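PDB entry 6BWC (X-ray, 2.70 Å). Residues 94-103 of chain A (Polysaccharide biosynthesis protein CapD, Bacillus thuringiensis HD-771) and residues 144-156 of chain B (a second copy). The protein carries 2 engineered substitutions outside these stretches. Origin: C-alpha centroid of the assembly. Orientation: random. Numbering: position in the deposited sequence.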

# COMPACT_ATOMS: atom_id res chain seq x y z
N CYS A 94 10.35 22.88 -4.13
CA CYS A 94 10.74 21.56 -4.61
C CYS A 94 12.20 21.18 -4.27
O CYS A 94 12.51 20.01 -4.27
CB CYS A 94 10.44 21.42 -6.11
SG CYS A 94 8.67 21.66 -6.55
N GLU A 95 13.10 22.13 -3.97
CA GLU A 95 14.43 21.80 -3.39
C GLU A 95 14.39 21.52 -1.88
O GLU A 95 15.14 20.68 -1.38
CB GLU A 95 15.45 22.94 -3.55
CG GLU A 95 15.75 23.39 -4.97
CD GLU A 95 16.54 22.40 -5.80
OE1 GLU A 95 17.79 22.38 -5.74
OE2 GLU A 95 15.85 21.69 -6.56
N TYR A 96 13.58 22.29 -1.15
CA TYR A 96 13.46 22.11 0.31
C TYR A 96 12.56 20.94 0.70
O TYR A 96 12.78 20.33 1.73
CB TYR A 96 13.01 23.42 1.02
CG TYR A 96 14.13 24.41 1.25
CD1 TYR A 96 15.05 24.23 2.30
CD2 TYR A 96 14.32 25.50 0.40
CE1 TYR A 96 16.10 25.12 2.49
CE2 TYR A 96 15.37 26.40 0.60
CZ TYR A 96 16.26 26.21 1.64
OH TYR A 96 17.29 27.09 1.85
N ASN A 97 11.54 20.62 -0.11
CA ASN A 97 10.70 19.43 0.11
C ASN A 97 10.77 18.55 -1.16
O ASN A 97 9.79 18.38 -1.88
CB ASN A 97 9.25 19.80 0.46
CG ASN A 97 9.14 20.93 1.49
OD1 ASN A 97 8.76 20.71 2.66
ND2 ASN A 97 9.40 22.15 1.05
N PRO A 98 11.96 18.01 -1.46
CA PRO A 98 12.10 17.34 -2.74
C PRO A 98 11.23 16.10 -2.96
O PRO A 98 10.80 15.87 -4.09
CB PRO A 98 13.56 16.93 -2.75
CG PRO A 98 13.92 16.75 -1.33
CD PRO A 98 13.16 17.82 -0.61
N PHE A 99 10.99 15.29 -1.94
CA PHE A 99 10.20 14.09 -2.18
C PHE A 99 8.74 14.43 -2.43
O PHE A 99 8.09 13.75 -3.24
CB PHE A 99 10.31 13.07 -1.05
CG PHE A 99 9.73 11.74 -1.41
CD1 PHE A 99 10.27 11.01 -2.47
CD2 PHE A 99 8.64 11.22 -0.73
CE1 PHE A 99 9.76 9.75 -2.81
CE2 PHE A 99 8.12 9.97 -1.07
CZ PHE A 99 8.69 9.23 -2.11
N GLU A 100 8.26 15.48 -1.78
CA GLU A 100 6.89 15.99 -1.99
C GLU A 100 6.62 16.42 -3.42
O GLU A 100 5.51 16.31 -3.92
CB GLU A 100 6.64 17.20 -1.11
CG GLU A 100 6.56 16.90 0.36
CD GLU A 100 5.37 16.06 0.69
OE1 GLU A 100 4.24 16.46 0.33
OE2 GLU A 100 5.59 15.00 1.28
N ALA A 101 7.67 16.95 -4.04
CA ALA A 101 7.67 17.30 -5.46
C ALA A 101 7.62 16.08 -6.36
O ALA A 101 7.06 16.17 -7.43
CB ALA A 101 8.88 18.17 -5.80
N VAL A 102 8.25 14.98 -5.93
CA VAL A 102 8.21 13.72 -6.67
C VAL A 102 6.81 13.18 -6.61
O VAL A 102 6.26 12.76 -7.62
CB VAL A 102 9.20 12.67 -6.13
CG1 VAL A 102 8.90 11.26 -6.64
CG2 VAL A 102 10.59 13.08 -6.55
N LEU A 103 6.22 13.23 -5.42
CA LEU A 103 4.88 12.70 -5.27
C LEU A 103 3.85 13.42 -6.15
O LEU A 103 3.12 12.78 -6.85
CB LEU A 103 4.46 12.66 -3.79
CG LEU A 103 5.30 11.68 -2.93
CD1 LEU A 103 5.09 11.98 -1.46
CD2 LEU A 103 5.02 10.21 -3.22
N LEU B 144 19.74 13.74 -10.72
CA LEU B 144 19.61 15.12 -10.20
C LEU B 144 18.57 15.20 -9.08
O LEU B 144 18.77 15.92 -8.09
CB LEU B 144 19.28 16.08 -11.34
CG LEU B 144 18.82 17.52 -11.09
CD1 LEU B 144 19.64 18.31 -10.09
CD2 LEU B 144 18.84 18.25 -12.42
N THR B 145 17.46 14.46 -9.24
CA THR B 145 16.45 14.37 -8.19
C THR B 145 17.03 13.62 -6.98
O THR B 145 16.94 14.10 -5.85
CB THR B 145 15.15 13.71 -8.69
OG1 THR B 145 14.54 14.51 -9.72
CG2 THR B 145 14.14 13.53 -7.55
N ALA B 146 17.63 12.46 -7.21
CA ALA B 146 18.28 11.70 -6.13
C ALA B 146 19.27 12.58 -5.37
O ALA B 146 19.14 12.74 -4.18
CB ALA B 146 18.98 10.44 -6.65
N GLU B 147 20.23 13.19 -6.07
CA GLU B 147 21.23 14.06 -5.44
C GLU B 147 20.60 15.08 -4.48
O GLU B 147 21.15 15.35 -3.39
CB GLU B 147 22.06 14.83 -6.49
CG GLU B 147 23.18 14.05 -7.18
CD GLU B 147 24.01 14.95 -8.08
OE1 GLU B 147 23.86 16.20 -7.97
OE2 GLU B 147 24.80 14.44 -8.90
N ARG B 148 19.49 15.66 -4.92
CA ARG B 148 18.71 16.64 -4.15
C ARG B 148 18.15 16.04 -2.87
O ARG B 148 18.37 16.60 -1.78
CB ARG B 148 17.53 17.16 -5.00
CG ARG B 148 17.56 18.60 -5.45
CD ARG B 148 18.93 19.19 -5.56
NE ARG B 148 19.07 20.10 -6.69
CZ ARG B 148 20.20 20.26 -7.38
NH1 ARG B 148 20.24 21.09 -8.42
NH2 ARG B 148 21.30 19.59 -7.07
N LEU B 149 17.43 14.92 -3.01
CA LEU B 149 17.00 14.05 -1.89
C LEU B 149 18.09 13.84 -0.81
O LEU B 149 17.86 14.12 0.35
CB LEU B 149 16.54 12.68 -2.42
CG LEU B 149 15.07 12.43 -2.68
CD1 LEU B 149 14.51 13.42 -3.69
CD2 LEU B 149 14.87 11.01 -3.18
N ILE B 150 19.25 13.31 -1.21
CA ILE B 150 20.45 13.19 -0.33
C ILE B 150 20.81 14.51 0.40
O ILE B 150 21.10 14.53 1.59
CB ILE B 150 21.70 12.70 -1.15
CG1 ILE B 150 21.69 11.17 -1.30
CG2 ILE B 150 23.04 13.14 -0.54
CD1 ILE B 150 22.10 10.41 -0.06
N THR B 151 20.83 15.61 -0.35
CA THR B 151 21.13 16.91 0.23
C THR B 151 20.03 17.28 1.21
O THR B 151 20.31 17.50 2.37
CB THR B 151 21.29 18.00 -0.86
OG1 THR B 151 22.14 17.49 -1.89
CG2 THR B 151 21.92 19.25 -0.30
N SER B 152 18.80 17.29 0.75
CA SER B 152 17.66 17.53 1.63
C SER B 152 17.61 16.64 2.88
O SER B 152 17.19 17.07 3.92
CB SER B 152 16.36 17.37 0.88
OG SER B 152 15.30 17.33 1.79
N ALA B 153 18.02 15.39 2.77
CA ALA B 153 18.11 14.53 3.94
C ALA B 153 19.09 15.07 4.98
O ALA B 153 18.81 15.01 6.16
CB ALA B 153 18.53 13.13 3.53
N GLU B 154 20.24 15.56 4.52
CA GLU B 154 21.29 16.08 5.43
C GLU B 154 20.86 17.36 6.12
O GLU B 154 21.18 17.58 7.31
CB GLU B 154 22.58 16.38 4.66
CG GLU B 154 23.72 16.95 5.51
CD GLU B 154 24.13 16.00 6.62
OE1 GLU B 154 24.02 14.78 6.43
OE2 GLU B 154 24.53 16.48 7.68
N TYR B 155 20.19 18.21 5.33
CA TYR B 155 19.83 19.57 5.75
C TYR B 155 18.75 19.54 6.80
O TYR B 155 18.70 20.44 7.63
CB TYR B 155 19.39 20.46 4.55
CG TYR B 155 18.72 21.75 5.00
CD1 TYR B 155 17.33 21.81 5.09
CD2 TYR B 155 19.46 22.86 5.41
CE1 TYR B 155 16.70 22.95 5.55
CE2 TYR B 155 18.82 24.01 5.87
CZ TYR B 155 17.44 24.04 5.93
OH TYR B 155 16.74 25.12 6.37
N SER B 156 17.88 18.53 6.74
CA SER B 156 16.81 18.39 7.73
C SER B 156 16.89 17.12 8.60
O SER B 156 15.91 16.79 9.24
CB SER B 156 15.45 18.53 7.04
OG SER B 156 15.15 17.36 6.33
O HOH W 1 15.18 20.15 3.12

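This is a small, mixed contact between two copies of one protein, in which a kinked stretch of chain A lies along one side of a helix of chain B and is held by a salt bridge, a shared water, an aromatic pair and a short run of apolar packing. Together the two stretches bury 431 Å². Helix 98-103 of chain A and helix 144-155 of chain B run in roughly opposite directions, at 141°, and their axes come no nearer than 10.1 Å. The chain B residues that make contact, T145(B), R148(B), L149(B), S152(B) and Y155(B), recur every three or four positions and so form a stripe along the helix.

P98(A) sits near the middle, its CA-to-CB bond pointing toward chain B. Proline suits the first turn of a helix, where the lack of a backbone N-H costs no helical hydrogen bond, and its compact ring lies where the backbones come close, the CA atoms of P98(A) and L149(B) being 6.0 Å apart. P98(A) CB packs 3.8 Å from L149(B) CD1, while P98(A) CD lies 3.3 Å from S152(B) OG. One turn further along chain A, V102(A) CG2 meets T145(B) CG2 at 3.7 Å; threonine offers its methyl here, while its hydroxyl is hydrogen-bonded elsewhere in the structure.

S152(B) also points toward chain A, and so small a side chain leaves room for the backbone of Y96(A). Its OG is 3.9 Å from Y96(A) O, and water 1 links the two atoms: the water donates to Y96(A) O at 2.8 Å and lies 3.1 Å from S152(B) OG. The carbonyl at this break between two helical segments thus gains a polar partner.

The charged link is made by E95(A) and R148(B). The glutamate's CA-to-CB bond points sideways, but with chi1 and chi2 both m its end comes nearer, and E95(A) OE1 reaches R148(B) NE at 2.8 Å. The salt bridge includes a hydrogen bond from NE that is weak, its angle at the hydrogen only 116°. E95(A) OE2 and R148(B) NH1 are both hydrogen-bonded elsewhere in the structure, so each side chain has a polar partner beyond this pair.

Toward the C-terminal end of the chain B helix, the edge of Y96(A) is directed at the face of Y155(B) in an offset edge-to-face pair, with centroids 5.5 Å apart and planes at 70°. Y96(A) CE1 and Y155(B) CE1 approach to 3.8 Å. Tyrosine suits this more open position, since its ring supplies apolar surface while its hydroxyl tolerates solvent.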